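Local coordinates for protein N-alpha-acetyltransferase 30 (Saccharomyces cerevisiae, PDB 6YGB) that acetylates the N-terminal methionine of proteins such as the L-A virus GAG protein, serving as catalytic subunit of the NatC complex, at residues K20-A25 with I62-C67. Numbering follows the deposited sequence. Where two conformers were deposited one is given.
Sequences KKLIDA and IGCIVC
L22 and I23, neighbours on helix 13-26, straddle the thiol of C64 where the helix lies almost at right angles over strand 61-72, the two local axes 8.7 Å apart at an angle of 86°. C64 is the bump on the strand side: in one of its two conformers its sulfur rises into the groove between the two helix side chains, with SG 3.4 Å from I23 CG1 and 3.8 Å from L22 CD2. In that rotamer a chi1 of 66° sets the sulfur between C64's own N and carbonyl carbon, and with CB directed at the helix this lifts it into the groove. I23 runs on past the sulfur, and its terminal CD1 meets V66 CG2 obliquely at 3.8 Å, filling the dip between C64 and V66, alternate residues on the same strand face.

L22 reaches the other way. With CG anti to the backbone N (chi1 177°), its fork extends to the corner the chain turns at I62, and CD2 lies 3.5 Å from I62 C and 3.6 Å from G63 N. This methyl is thus laid on peptide atoms, since the I62 side chain leaves on the far side. A50 on the adjacent strand is matched here by two residues, I62 and G63, a classic beta bulge in the part of this GNAT-fold sheet near coenzyme A. M83 and A85 continue the floor beneath I23, while Y36 of helix 33-42 also touches it.

On the helix flank turned from the strand, K20 NZ and D24 OD2 form a salt bridge of 2.8 Å. The charged pair thus lies away from the interface, where aliphatic methyl and methylene groups, a thiol and peptide backbone hold helix to sheet by van der Waals packing.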
# COMPACT_ATOMS: atom_id res chain seq x y z
N LYS A 20 -10.62 29.08 -0.09
CA LYS A 20 -9.25 28.60 -0.21
C LYS A 20 -8.47 28.83 1.07
O LYS A 20 -7.71 27.96 1.51
CB LYS A 20 -8.56 29.28 -1.39
CG LYS A 20 -7.06 29.05 -1.46
CD LYS A 20 -6.48 29.64 -2.74
CE LYS A 20 -4.96 29.65 -2.69
NZ LYS A 20 -4.37 28.32 -2.40
N LYS A 21 -8.64 30.00 1.68
CA LYS A 21 -7.96 30.27 2.94
C LYS A 21 -8.38 29.28 4.01
O LYS A 21 -7.55 28.76 4.76
CB LYS A 21 -8.25 31.70 3.40
CG LYS A 21 -7.52 32.11 4.67
CD LYS A 21 -6.08 32.49 4.35
CE LYS A 21 -5.26 32.70 5.62
NZ LYS A 21 -3.87 33.12 5.31
N LEU A 22 -9.68 29.00 4.09
CA LEU A 22 -10.21 28.13 5.14
C LEU A 22 -9.76 26.69 4.95
O LEU A 22 -9.44 26.00 5.93
CB LEU A 22 -11.73 28.23 5.16
CG LEU A 22 -12.49 27.35 6.14
CD1 LEU A 22 -12.08 27.66 7.57
CD2 LEU A 22 -13.99 27.54 5.95
N ILE A 23 -9.72 26.20 3.71
CA ILE A 23 -9.36 24.80 3.47
C ILE A 23 -7.86 24.59 3.63
O ILE A 23 -7.41 23.55 4.13
CB ILE A 23 -9.85 24.35 2.09
CG1 ILE A 23 -11.37 24.24 2.07
CG2 ILE A 23 -9.24 23.01 1.69
CD1 ILE A 23 -11.93 23.94 0.70
N ASP A 24 -7.05 25.57 3.20
CA ASP A 24 -5.60 25.39 3.19
C ASP A 24 -5.01 25.29 4.59
O ASP A 24 -3.94 24.71 4.76
CB ASP A 24 -4.94 26.54 2.43
CG ASP A 24 -5.00 26.37 0.92
OD1 ASP A 24 -5.17 25.22 0.46
OD2 ASP A 24 -4.87 27.38 0.20
N ALA A 25 -5.69 25.85 5.59
CA ALA A 25 -5.11 25.88 6.93
C ALA A 25 -4.93 24.47 7.50
O ALA A 25 -3.93 24.19 8.17
CB ALA A 25 -5.98 26.72 7.86
N ILE A 62 -17.22 30.25 7.63
CA ILE A 62 -16.45 29.55 8.65
C ILE A 62 -16.41 28.06 8.42
O ILE A 62 -15.63 27.35 9.08
CB ILE A 62 -17.01 29.85 10.06
CG1 ILE A 62 -18.54 29.76 10.08
CG2 ILE A 62 -16.53 31.22 10.51
CD1 ILE A 62 -19.08 28.37 10.33
N GLY A 63 -17.23 27.55 7.52
CA GLY A 63 -17.16 26.16 7.11
C GLY A 63 -17.46 26.07 5.63
O GLY A 63 -18.14 26.94 5.06
N CYS A 64 -16.92 25.03 4.99
CA CYS A 64 -17.15 24.84 3.56
C CYS A 64 -16.98 23.37 3.19
O CYS A 64 -16.31 22.59 3.88
CB CYS A 64 -16.23 25.72 2.73
SG CYS A 64 -14.52 25.27 2.90
N ILE A 65 -17.61 22.98 2.08
CA ILE A 65 -17.51 21.63 1.55
C ILE A 65 -17.45 21.74 0.04
O ILE A 65 -18.12 22.60 -0.55
CB ILE A 65 -18.69 20.73 2.02
CG1 ILE A 65 -18.46 19.28 1.61
CG2 ILE A 65 -20.02 21.26 1.49
CD1 ILE A 65 -19.50 18.35 2.13
N VAL A 66 -16.61 20.92 -0.59
CA VAL A 66 -16.37 21.00 -2.03
C VAL A 66 -16.54 19.61 -2.64
O VAL A 66 -15.87 18.67 -2.21
CB VAL A 66 -14.97 21.55 -2.35
CG1 VAL A 66 -14.78 21.67 -3.84
CG2 VAL A 66 -14.73 22.89 -1.67
N CYS A 67 -17.39 19.50 -3.66
CA CYS A 67 -17.74 18.20 -4.23
C CYS A 67 -17.70 18.21 -5.75
O CYS A 67 -17.71 19.25 -6.40
CB CYS A 67 -19.13 17.75 -3.77
SG CYS A 67 -19.35 17.76 -2.00